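Local coordinates for protein nuclear hormone receptor FTZ-F1 (PDB 2XHS) that probably regulates transcription as a nuclear receptor whose ligand-binding domain binds a peptide of the Fushi tarazu protein, at residues H96-H99 with R100-G104; V116-L119 with M120-G123; E136-N139 with K140-L144; I167-R170 with K171-S174; A183-D186 with Y187-T190. All coordinates share one frame; numbering follows the deposited sequence.

The five contacts follow one another along the chain, all within the ligand-binding domain of a nuclear hormone receptor. Contact 1 closes helix 77-102. Contact 2 leads out of strand 116-118, and contact 3 runs along the short helix 135-143. Contacts 2 and 3 both touch contact 1: L119 and M120 reach H96 and R100, while Q138 bonds to R100. These three thus form one cluster where helix 77-102 ends. Contacts 4 and 5 stand apart from it and share helix 170-191, with centres about 24 Å apart. Contact 4 starts that helix on the other side of the chain's centre from contact 1, about 31 Å away between centres.

Contact 1 (H96-H99 with R100-G104); sequences HLHH and RIHNG
H99 lays its imidazole against the side-chain amide of N103, four residues on at the end of helix 77-102. ND1 of H99 is 2.8 Å from ND2 of N103. The ring and amide planes are 45° apart, so the two groups are neither stacked nor perpendicular. With CG of H99 opposite its own carbonyl carbon (chi1 -67°), the ring is carried over the side where N103 comes round. ND1 of H98 sits 3.4 Å above the middle of the H99 ring. The H98 ring also meets H102 rim to rim, with planes 66° apart. Their closest carbons are modelled too near each other, so the detail of that pair is doubtful. In the backbone, R100 N bonds to H96 O at 3.1 Å. N103 N reaches H99 O at 3.1 Å from well above the carbonyl plane, as the helix gives way to G104 with its positive phi. Beyond the turn, H99 stacks on W27 and H98 on Y151, while R100 bonds to Q138 and pairs with D107. Replacing H99 by alanine removes the ring, and W27 would probably be left without its stacking partner and the N103 amide freer to turn. D24 touches H98 and H99 and bonds weakly to N103 ND2. If its carboxylate is charged, it may favour protonation of H98 or H99.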
loop_
_atom_site.group_PDB
_atom_site.type_symbol
_atom_site.label_atom_id
_atom_site.label_comp_id
_atom_site.label_asym_id
_atom_site.label_seq_id
_atom_site.Cartn_x
_atom_site.Cartn_y
_atom_site.Cartn_z
ATOM N N HIS A 96 5.082 0.565 -0.842
ATOM C CA HIS A 96 6.507 0.456 -0.697
ATOM C C HIS A 96 7.163 0.517 -2.029
ATOM O O HIS A 96 8.210 1.028 -2.188
ATOM C CB HIS A 96 6.909 -0.774 0.083
ATOM C CG HIS A 96 8.136 -0.567 0.907
ATOM N ND1 HIS A 96 9.393 -0.926 0.482
ATOM C CD2 HIS A 96 8.303 0.009 2.114
ATOM C CE1 HIS A 96 10.276 -0.601 1.397
ATOM N NE2 HIS A 96 9.639 -0.038 2.399
ATOM N N LEU A 97 6.526 -0.039 -3.012
ATOM C CA LEU A 97 7.097 0.006 -4.308
ATOM C C LEU A 97 7.181 1.435 -4.693
ATOM O O LEU A 97 8.109 1.851 -5.296
ATOM C CB LEU A 97 6.244 -0.767 -5.268
ATOM C CG LEU A 97 6.796 -2.154 -5.427
ATOM C CD1 LEU A 97 5.827 -2.960 -6.123
ATOM C CD2 LEU A 97 8.011 -2.067 -6.222
ATOM N N HIS A 98 6.187 2.198 -4.340
ATOM C CA HIS A 98 6.172 3.591 -4.680
ATOM C C HIS A 98 7.267 4.417 -4.060
ATOM O O HIS A 98 7.857 5.224 -4.688
ATOM C CB HIS A 98 4.843 4.104 -4.226
ATOM C CG HIS A 98 4.729 5.582 -4.163
ATOM N ND1 HIS A 98 4.387 6.244 -3.018
ATOM C CD2 HIS A 98 4.836 6.518 -5.118
ATOM C CE1 HIS A 98 4.326 7.531 -3.258
ATOM N NE2 HIS A 98 4.598 7.721 -4.526
ATOM N N HIS A 99 7.482 4.264 -2.785
ATOM C CA HIS A 99 8.496 5.009 -2.100
ATOM C C HIS A 99 9.891 4.658 -2.445
ATOM O O HIS A 99 10.756 5.469 -2.458
ATOM C CB HIS A 99 8.253 4.932 -0.624
ATOM C CG HIS A 99 7.021 5.641 -0.214
ATOM N ND1 HIS A 99 6.946 7.002 -0.138
ATOM C CD2 HIS A 99 5.797 5.184 0.091
ATOM C CE1 HIS A 99 5.736 7.354 0.218
ATOM N NE2 HIS A 99 5.018 6.267 0.367
ATOM N N ARG A 100 10.115 3.395 -2.658
ATOM C CA ARG A 100 11.420 2.950 -2.955
ATOM C C ARG A 100 11.820 3.555 -4.248
ATOM O O ARG A 100 12.951 3.896 -4.441
ATOM C CB ARG A 100 11.427 1.454 -3.060
ATOM C CG ARG A 100 12.541 0.823 -2.348
ATOM C CD ARG A 100 12.903 -0.445 -3.000
ATOM N NE ARG A 100 14.129 -1.004 -2.468
ATOM C CZ ARG A 100 14.887 -1.858 -3.119
ATOM N NH1 ARG A 100 14.545 -2.252 -4.312
ATOM N NH2 ARG A 100 15.970 -2.324 -2.573
ATOM N N ILE A 101 10.897 3.624 -5.179
ATOM C CA ILE A 101 11.229 4.176 -6.463
ATOM C C ILE A 101 11.095 5.654 -6.569
ATOM O O ILE A 101 11.992 6.319 -6.998
ATOM C CB ILE A 101 10.295 3.686 -7.518
ATOM C CG1 ILE A 101 10.667 2.305 -7.987
ATOM C CG2 ILE A 101 10.403 4.561 -8.666
ATOM C CD1 ILE A 101 9.564 1.581 -8.589
ATOM N N HIS A 102 9.937 6.171 -6.246
ATOM C CA HIS A 102 9.701 7.589 -6.314
ATOM C C HIS A 102 10.438 8.471 -5.358
ATOM O O HIS A 102 10.826 9.537 -5.712
ATOM C CB HIS A 102 8.234 7.875 -6.164
ATOM C CG HIS A 102 7.381 7.178 -7.154
ATOM N ND1 HIS A 102 7.719 7.067 -8.472
ATOM C CD2 HIS A 102 6.185 6.580 -7.024
ATOM C CE1 HIS A 102 6.786 6.401 -9.109
ATOM N NE2 HIS A 102 5.838 6.105 -8.252
ATOM N N ASN A 103 10.568 8.053 -4.118
ATOM C CA ASN A 103 11.103 8.896 -3.077
ATOM C C ASN A 103 12.427 8.539 -2.481
ATOM O O ASN A 103 12.801 9.062 -1.473
ATOM C CB ASN A 103 10.085 9.038 -1.983
ATOM C CG ASN A 103 8.774 9.445 -2.502
ATOM O OD1 ASN A 103 8.675 10.401 -3.200
ATOM N ND2 ASN A 103 7.755 8.729 -2.160
ATOM N N GLY A 104 13.118 7.617 -3.102
ATOM C CA GLY A 104 14.425 7.216 -2.671
ATOM C C GLY A 104 14.608 6.674 -1.295
ATOM O O GLY A 104 15.613 6.909 -0.680
#

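Contact 2 (V116-L119 with M120-G123)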
loop_
_atom_site.group_PDB
_atom_site.type_symbol
_atom_site.label_atom_id
_atom_site.label_comp_id
_atom_site.label_asym_id
_atom_site.label_seq_id
_atom_site.Cartn_x
_atom_site.Cartn_y
_atom_site.Cartn_z
ATOM N N VAL A 116 20.212 -1.179 13.547
ATOM C CA VAL A 116 19.877 -0.920 12.173
ATOM C C VAL A 116 18.522 -1.478 11.808
ATOM O O VAL A 116 18.263 -2.622 12.040
ATOM C CB VAL A 116 20.954 -1.523 11.269
ATOM C CG1 VAL A 116 20.564 -1.451 9.833
ATOM C CG2 VAL A 116 22.233 -0.811 11.476
ATOM N N PHE A 117 17.673 -0.668 11.198
ATOM C CA PHE A 117 16.361 -1.126 10.805
ATOM C C PHE A 117 16.291 -1.397 9.336
ATOM O O PHE A 117 16.615 -0.560 8.555
ATOM C CB PHE A 117 15.300 -0.102 11.157
ATOM C CG PHE A 117 13.908 -0.583 10.928
ATOM C CD1 PHE A 117 13.327 -1.476 11.782
ATOM C CD2 PHE A 117 13.185 -0.165 9.854
ATOM C CE1 PHE A 117 12.088 -1.907 11.567
ATOM C CE2 PHE A 117 11.962 -0.613 9.650
ATOM C CZ PHE A 117 11.411 -1.474 10.507
ATOM N N ASN A 118 15.831 -2.575 8.963
ATOM C CA ASN A 118 15.711 -2.927 7.584
ATOM C C ASN A 118 14.416 -2.424 7.086
ATOM O O ASN A 118 13.413 -3.018 7.291
ATOM C CB ASN A 118 15.710 -4.424 7.467
ATOM C CG ASN A 118 15.766 -4.890 6.074
ATOM O OD1 ASN A 118 16.490 -4.366 5.283
ATOM N ND2 ASN A 118 15.001 -5.880 5.761
ATOM N N LEU A 119 14.464 -1.288 6.432
ATOM C CA LEU A 119 13.325 -0.620 5.856
ATOM C C LEU A 119 12.727 -1.450 4.774
ATOM O O LEU A 119 11.560 -1.460 4.564
ATOM C CB LEU A 119 13.744 0.718 5.296
ATOM C CG LEU A 119 14.098 1.776 6.307
ATOM C CD1 LEU A 119 14.930 2.808 5.672
ATOM C CD2 LEU A 119 12.847 2.386 6.765
HETATM N N MSE A 120 13.590 -2.158 4.098
HETATM C CA MSE A 120 13.277 -2.994 2.986
HETATM C C MSE A 120 12.340 -4.088 3.403
HETATM O O MSE A 120 11.557 -4.548 2.631
HETATM C CB MSE A 120 14.583 -3.558 2.465
HETATM C CG MSE A 120 14.515 -4.418 1.254
HETATM SE SE MSE A 120 13.783 -3.587 -0.218
HETATM C CE MSE A 120 13.868 -5.051 -1.363
ATOM N N SER A 121 12.436 -4.477 4.653
ATOM C CA SER A 121 11.591 -5.488 5.256
ATOM C C SER A 121 10.174 -5.074 5.234
ATOM O O SER A 121 9.306 -5.844 4.987
ATOM C CB SER A 121 11.960 -5.645 6.698
ATOM O OG SER A 121 12.980 -6.583 6.820
ATOM N N LEU A 122 9.961 -3.805 5.442
ATOM C CA LEU A 122 8.660 -3.267 5.548
ATOM C C LEU A 122 7.927 -3.576 4.311
ATOM O O LEU A 122 6.747 -3.691 4.322
ATOM C CB LEU A 122 8.769 -1.780 5.662
ATOM C CG LEU A 122 8.863 -1.357 7.088
ATOM C CD1 LEU A 122 8.963 0.099 7.132
ATOM C CD2 LEU A 122 7.635 -1.826 7.763
ATOM N N GLY A 123 8.613 -3.684 3.213
ATOM C CA GLY A 123 7.908 -3.915 1.990
ATOM C C GLY A 123 7.911 -5.347 1.617
ATOM O O GLY A 123 7.355 -5.717 0.631
#
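This is a local turn contact, following strand 116-118 as the chain begins to coil. The strand pairs antiparallel with 108-110, and F117 and T109 are joined by a backbone hydrogen bond. Two bonds then link residues three apart. S121 N donates to N118 O at 3.2 Å, and L122 N to L119 O at 3.0 Å. Both donors stand high above the carbonyl plane, 65° and 58° out of it. G123 N continues the pattern to M120 O at 3.1 Å. Residues 120-122 have helical backbone angles, yet the bonds span three residues rather than four, so the coil is tight and short. Among the side chains, F117 and L122 carry the apolar part. CD1 of L122 meets the edge of the F117 ring, close to its plane, 4.0 Å from CE2. The two side chains cross at about a right angle. F117 has CG anti to its backbone N (chi1 -173°), which swings the ring along the chain toward L122. L122 also packs on M51, V54 and L55 of helix 47-67 and on H96. With a mere alanine in place of L122, a gap is likely to open between the F117 ring edge and helix 47-67. M120, modelled as selenomethionine, turns the other way to R100, D107 and F134. A two-stranded hairpin following a long central helix and leading into a helical turn is a familiar feature of the nuclear receptor ligand-binding fold.

Contact 3 (E136-N139 with K140-L144)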
loop_
_atom_site.group_PDB
_atom_site.type_symbol
_atom_site.label_atom_id
_atom_site.label_comp_id
_atom_site.label_asym_id
_atom_site.label_seq_id
_atom_site.Cartn_x
_atom_site.Cartn_y
_atom_site.Cartn_z
ATOM N N GLU A 136 12.371 -7.607 -8.904
ATOM C CA GLU A 136 12.024 -7.866 -10.250
ATOM C C GLU A 136 10.887 -6.974 -10.601
ATOM O O GLU A 136 10.829 -6.469 -11.672
ATOM C CB GLU A 136 11.626 -9.308 -10.379
ATOM C CG GLU A 136 11.845 -9.851 -11.736
ATOM C CD GLU A 136 11.249 -11.193 -11.891
ATOM O OE1 GLU A 136 11.515 -12.050 -11.037
ATOM O OE2 GLU A 136 10.531 -11.399 -12.876
ATOM N N LEU A 137 9.948 -6.813 -9.697
ATOM C CA LEU A 137 8.824 -5.936 -9.921
ATOM C C LEU A 137 9.224 -4.503 -10.020
ATOM O O LEU A 137 8.764 -3.795 -10.858
ATOM C CB LEU A 137 7.799 -6.111 -8.817
ATOM C CG LEU A 137 7.166 -7.479 -8.648
ATOM C CD1 LEU A 137 6.196 -7.402 -7.558
ATOM C CD2 LEU A 137 6.468 -7.895 -9.872
ATOM N N GLN A 138 10.115 -4.077 -9.159
ATOM C CA GLN A 138 10.533 -2.703 -9.174
ATOM C C GLN A 138 11.137 -2.384 -10.489
ATOM O O GLN A 138 10.934 -1.333 -11.000
ATOM C CB GLN A 138 11.565 -2.426 -8.105
ATOM C CG GLN A 138 11.816 -0.961 -7.927
ATOM C CD GLN A 138 12.837 -0.630 -6.916
ATOM O OE1 GLN A 138 12.661 -0.874 -5.760
ATOM N NE2 GLN A 138 13.896 -0.030 -7.343
ATOM N N ASN A 139 11.921 -3.287 -11.030
ATOM C CA ASN A 139 12.487 -3.097 -12.339
ATOM C C ASN A 139 11.463 -3.054 -13.441
ATOM O O ASN A 139 11.569 -2.286 -14.353
ATOM C CB ASN A 139 13.473 -4.197 -12.633
ATOM C CG ASN A 139 14.805 -3.941 -12.038
ATOM O OD1 ASN A 139 15.279 -2.822 -12.026
ATOM N ND2 ASN A 139 15.444 -4.984 -11.569
ATOM N N LYS A 140 10.482 -3.924 -13.380
ATOM C CA LYS A 140 9.488 -3.966 -14.409
ATOM C C LYS A 140 8.765 -2.676 -14.422
ATOM O O LYS A 140 8.475 -2.146 -15.449
ATOM C CB LYS A 140 8.501 -5.069 -14.116
ATOM C CG LYS A 140 8.778 -6.382 -14.756
ATOM C CD LYS A 140 7.843 -7.399 -14.242
ATOM C CE LYS A 140 7.794 -8.590 -15.095
ATOM N NZ LYS A 140 7.206 -9.684 -14.349
ATOM N N LEU A 141 8.437 -2.201 -13.242
ATOM C CA LEU A 141 7.709 -0.972 -13.075
ATOM C C LEU A 141 8.439 0.215 -13.551
ATOM O O LEU A 141 7.867 1.061 -14.148
ATOM C CB LEU A 141 7.348 -0.779 -11.623
ATOM C CG LEU A 141 6.049 -1.427 -11.189
ATOM C CD1 LEU A 141 5.873 -1.255 -9.767
ATOM C CD2 LEU A 141 4.937 -0.779 -11.857
ATOM N N GLN A 142 9.718 0.277 -13.269
ATOM C CA GLN A 142 10.559 1.384 -13.689
ATOM C C GLN A 142 10.661 1.495 -15.167
ATOM O O GLN A 142 10.615 2.544 -15.720
ATOM C CB GLN A 142 11.959 1.193 -13.156
ATOM C CG GLN A 142 12.221 1.770 -11.801
ATOM C CD GLN A 142 13.504 1.300 -11.237
ATOM O OE1 GLN A 142 13.923 1.740 -10.201
ATOM N NE2 GLN A 142 14.147 0.401 -11.925
ATOM N N ASP A 143 10.816 0.380 -15.817
ATOM C CA ASP A 143 10.941 0.377 -17.233
ATOM C C ASP A 143 9.680 0.887 -17.833
ATOM O O ASP A 143 9.670 1.356 -18.941
ATOM C CB ASP A 143 11.222 -1.010 -17.722
ATOM C CG ASP A 143 12.626 -1.411 -17.497
ATOM O OD1 ASP A 143 13.488 -0.526 -17.387
ATOM O OD2 ASP A 143 12.887 -2.615 -17.463
ATOM N N LEU A 144 8.603 0.797 -17.090
ATOM C CA LEU A 144 7.314 1.196 -17.582
ATOM C C LEU A 144 7.078 2.627 -17.281
ATOM O O LEU A 144 6.053 3.144 -17.583
ATOM C CB LEU A 144 6.223 0.391 -16.925
ATOM C CG LEU A 144 5.906 -1.019 -17.379
ATOM C CD1 LEU A 144 4.932 -1.589 -16.449
ATOM C CD2 LEU A 144 5.323 -1.027 -18.718
#
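Three amide groups, those of Q138, N139 and Q142, gather on one side of helix 135-143. Q142 is turned steeply to both others: its plane is 69° from that of Q138 and 58° from that of N139, so neither pair lies flat together. NE2 of Q138 donates to OE1 of Q142 at 3.4 Å, a weak bond. The other arm of the Q142 amide, NE2, is 3.4 Å from OD1 of N139. The extended chain of Q138, with CG anti to the backbone N (chi1 -169°), brings its amide up beside Q142. Beneath them the helix is regular. L141 N bonds to L137 O at 2.9 Å, nearly in line with the C=O bond. D143 N bonds to N139 O at 3.1 Å. E136 and K140 run alongside each other, but OE2 of E136 and NZ of K140 are 4.0 Å apart, too far for a salt bridge. K140 instead forms one with E208. Q138 and Q142 rest on I101 of helix 77-102, and OE1 of Q138 accepts from R100. L137, L141 and K140 pack on helix 198-224, so the short helix lies between these two longer ones.

Contact 4 (I167-R170 with K171-S174)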
loop_
_atom_site.group_PDB
_atom_site.type_symbol
_atom_site.label_atom_id
_atom_site.label_comp_id
_atom_site.label_asym_id
_atom_site.label_seq_id
_atom_site.Cartn_x
_atom_site.Cartn_y
_atom_site.Cartn_z
ATOM N N ILE A 167 -19.432 -9.014 -0.628
ATOM C CA ILE A 167 -19.754 -7.630 -0.733
ATOM C C ILE A 167 -21.122 -7.445 -1.290
ATOM O O ILE A 167 -21.425 -7.941 -2.345
ATOM C CB ILE A 167 -18.808 -6.955 -1.635
ATOM C CG1 ILE A 167 -17.845 -6.133 -0.803
ATOM C CG2 ILE A 167 -19.561 -6.095 -2.544
ATOM C CD1 ILE A 167 -16.603 -5.826 -1.488
ATOM N N VAL A 168 -21.964 -6.769 -0.523
ATOM C CA VAL A 168 -23.327 -6.469 -0.919
ATOM C C VAL A 168 -23.565 -5.495 -2.058
ATOM O O VAL A 168 -24.304 -5.773 -2.976
ATOM C CB VAL A 168 -24.059 -5.886 0.272
ATOM C CG1 VAL A 168 -25.363 -5.329 -0.151
ATOM C CG2 VAL A 168 -24.266 -6.936 1.278
ATOM N N ASN A 169 -23.011 -4.308 -1.950
ATOM C CA ASN A 169 -23.202 -3.327 -2.986
ATOM C C ASN A 169 -22.178 -3.459 -4.079
ATOM O O ASN A 169 -21.361 -2.603 -4.261
ATOM C CB ASN A 169 -23.149 -1.941 -2.393
ATOM C CG ASN A 169 -23.403 -0.897 -3.404
ATOM O OD1 ASN A 169 -23.634 0.258 -3.083
ATOM N ND2 ASN A 169 -23.359 -1.292 -4.650
ATOM N N ARG A 170 -22.253 -4.541 -4.820
ATOM C CA ARG A 170 -21.284 -4.864 -5.840
ATOM C C ARG A 170 -21.183 -3.881 -6.950
ATOM O O ARG A 170 -20.151 -3.740 -7.542
ATOM C CB ARG A 170 -21.605 -6.194 -6.468
ATOM C CG ARG A 170 -21.055 -7.351 -5.743
ATOM C CD ARG A 170 -20.476 -8.311 -6.713
ATOM N NE ARG A 170 -19.530 -9.185 -6.051
ATOM C CZ ARG A 170 -19.782 -10.442 -5.731
ATOM N NH1 ARG A 170 -20.957 -10.979 -6.035
ATOM N NH2 ARG A 170 -18.854 -11.161 -5.122
ATOM N N LYS A 171 -22.280 -3.248 -7.289
ATOM C CA LYS A 171 -22.263 -2.388 -8.431
ATOM C C LYS A 171 -21.324 -1.251 -8.257
ATOM O O LYS A 171 -20.562 -0.947 -9.133
ATOM C CB LYS A 171 -23.653 -1.829 -8.663
ATOM C CG LYS A 171 -24.679 -2.881 -8.891
ATOM C CD LYS A 171 -25.935 -2.299 -9.496
ATOM C CE LYS A 171 -27.044 -3.339 -9.605
ATOM N NZ LYS A 171 -27.998 -2.995 -10.690
ATOM N N THR A 172 -21.375 -0.615 -7.113
ATOM C CA THR A 172 -20.570 0.550 -6.923
ATOM C C THR A 172 -19.122 0.211 -7.057
ATOM O O THR A 172 -18.367 0.943 -7.635
ATOM C CB THR A 172 -20.790 1.098 -5.564
ATOM O OG1 THR A 172 -22.184 1.256 -5.367
ATOM C CG2 THR A 172 -20.148 2.421 -5.437
ATOM N N VAL A 173 -18.728 -0.903 -6.499
ATOM C CA VAL A 173 -17.357 -1.307 -6.567
ATOM C C VAL A 173 -16.948 -1.571 -7.977
ATOM O O VAL A 173 -15.904 -1.172 -8.407
ATOM C CB VAL A 173 -17.178 -2.572 -5.773
ATOM C CG1 VAL A 173 -15.792 -3.048 -5.865
ATOM C CG2 VAL A 173 -17.516 -2.314 -4.357
ATOM N N SER A 174 -17.790 -2.246 -8.719
ATOM C CA SER A 174 -17.435 -2.549 -10.071
ATOM C C SER A 174 -17.298 -1.312 -10.883
ATOM O O SER A 174 -16.449 -1.217 -11.721
ATOM C CB SER A 174 -18.461 -3.461 -10.695
ATOM O OG SER A 174 -17.963 -4.772 -10.776
#
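N169 and T172 meet at the start of helix 170-191. The amide of N169 lies against the hydroxyl of T172, with CG of N169 3.2 Å from OG1 of T172. The two side chains approach each other at a slant. The amide is probably modelled the wrong way round, so which of its atoms faces OG1 is left open. N169 reaches forward over the first turn because its CG is anti to the backbone N (chi1 -177°). It occupies the N-cap position, directly before the helix. V173 packs behind it, its CG2 3.9 Å from O of N169. The first regular helical bond here runs from S174 N to R170 O at 3.0 Å and is fairly straight, with an angle of 161° at the hydrogen. One shell out, the incoming backbone is bent sharply. N169 is the centre of an inverse gamma turn, and R170 N makes a weak bond to V168 O at 3.0 Å. D79 of helix 77-102 accepts from the backbone N of N169 and, weakly, from that of V168. I167 packs on D79 and L83 of the same helix, while R170 bonds weakly to V164 O. A polar side chain at the N-cap and a carboxylate on the backbone before it both suit a helix start. D79 would probably also ease the partial positive charge of that helix end.

Contact 5 (A183-D186 with Y187-T190); sequences ALLD and YTLT
Helix 170-191 is regular here: each backbone N of Y187, T188, L189 and T190 donates to the carbonyl four residues back, and T190 N meets D186 O nearly head-on at 3.0 Å. That carbonyl takes a second donor. OG1 of T190 also bonds to D186 O, at 2.9 Å, so the hydroxyl folds back on its own helix. OD1 of D186 lies 3.3 Å from the same OG1. For T190, OG1 opposite the carbonyl carbon (chi1 -41°) is what turns the hydroxyl down the helix. OG1 of T188 points back at L185 O, but the two are modelled too close together and the pair is doubtful. A threonine hydroxyl bonded to the carbonyl four residues earlier, as at T190, is common in helices. In the helical ligand-binding fold of nuclear receptors, this helix has L184, Y187 and T188 buried against the domain, while D186, L189 and T190 are exposed. L185 and L189 lie alongside each other and point the same way, their CD1 atoms 3.9 Å apart. L184 packs on C153 and L157 of helix 148-159, and both L184 and L185 touch F199 of helix 198-224. Y187 leans on D150 of helix 148-159, and its OH bonds to the backbone N of E6.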
loop_
_atom_site.group_PDB
_atom_site.type_symbol
_atom_site.label_atom_id
_atom_site.label_comp_id
_atom_site.label_asym_id
_atom_site.label_seq_id
_atom_site.Cartn_x
_atom_site.Cartn_y
_atom_site.Cartn_z
ATOM N N ALA A 183 -9.564 5.451 -16.629
ATOM C CA ALA A 183 -8.813 6.648 -16.429
ATOM C C ALA A 183 -7.359 6.340 -16.571
ATOM O O ALA A 183 -6.622 7.124 -17.093
ATOM C CB ALA A 183 -9.095 7.207 -15.091
ATOM N N LEU A 184 -6.946 5.202 -16.056
ATOM C CA LEU A 184 -5.578 4.785 -16.139
ATOM C C LEU A 184 -5.190 4.553 -17.540
ATOM O O LEU A 184 -4.105 4.864 -17.930
ATOM C CB LEU A 184 -5.338 3.528 -15.344
ATOM C CG LEU A 184 -3.927 2.987 -15.203
ATOM C CD1 LEU A 184 -2.978 4.032 -14.867
ATOM C CD2 LEU A 184 -3.970 2.020 -14.119
ATOM N N LEU A 185 -6.072 3.970 -18.312
ATOM C CA LEU A 185 -5.760 3.742 -19.682
ATOM C C LEU A 185 -5.567 5.034 -20.414
ATOM O O LEU A 185 -4.676 5.177 -21.173
ATOM C CB LEU A 185 -6.877 2.955 -20.317
ATOM C CG LEU A 185 -6.815 2.681 -21.797
ATOM C CD1 LEU A 185 -5.569 2.025 -22.158
ATOM C CD2 LEU A 185 -7.914 1.778 -22.039
ATOM N N ASP A 186 -6.423 5.989 -20.173
ATOM C CA ASP A 186 -6.349 7.256 -20.834
ATOM C C ASP A 186 -5.052 7.936 -20.502
ATOM O O ASP A 186 -4.421 8.518 -21.333
ATOM C CB ASP A 186 -7.526 8.077 -20.317
ATOM C CG ASP A 186 -7.617 9.443 -20.904
ATOM O OD1 ASP A 186 -7.254 9.647 -22.044
ATOM O OD2 ASP A 186 -8.075 10.335 -20.214
ATOM N N TYR A 187 -4.655 7.872 -19.255
ATOM C CA TYR A 187 -3.477 8.553 -18.829
ATOM C C TYR A 187 -2.303 7.983 -19.551
ATOM O O TYR A 187 -1.466 8.694 -20.033
ATOM C CB TYR A 187 -3.352 8.428 -17.314
ATOM C CG TYR A 187 -2.160 9.100 -16.708
ATOM C CD1 TYR A 187 -1.966 10.446 -16.806
ATOM C CD2 TYR A 187 -1.230 8.382 -16.035
ATOM C CE1 TYR A 187 -0.869 11.035 -16.258
ATOM C CE2 TYR A 187 -0.154 8.964 -15.503
ATOM C CZ TYR A 187 0.030 10.290 -15.612
ATOM O OH TYR A 187 1.134 10.861 -15.067
ATOM N N THR A 188 -2.242 6.681 -19.650
ATOM C CA THR A 188 -1.113 6.090 -20.297
ATOM C C THR A 188 -1.057 6.501 -21.711
ATOM O O THR A 188 -0.011 6.767 -22.223
ATOM C CB THR A 188 -1.259 4.621 -20.358
ATOM O OG1 THR A 188 -2.450 4.344 -21.064
ATOM C CG2 THR A 188 -1.415 4.090 -19.037
ATOM N N LEU A 189 -2.189 6.480 -22.375
ATOM C CA LEU A 189 -2.214 6.816 -23.776
ATOM C C LEU A 189 -1.851 8.235 -24.117
ATOM O O LEU A 189 -1.113 8.465 -25.026
ATOM C CB LEU A 189 -3.585 6.497 -24.331
ATOM C CG LEU A 189 -3.781 5.006 -24.405
ATOM C CD1 LEU A 189 -5.094 4.640 -24.969
ATOM C CD2 LEU A 189 -2.719 4.490 -25.252
ATOM N N THR A 190 -2.455 9.181 -23.433
ATOM C CA THR A 190 -2.140 10.566 -23.604
ATOM C C THR A 190 -0.781 10.996 -23.131
ATOM O O THR A 190 -0.109 11.764 -23.777
ATOM C CB THR A 190 -3.109 11.378 -22.863
ATOM O OG1 THR A 190 -4.389 10.816 -23.046
ATOM C CG2 THR A 190 -3.140 12.719 -23.407
#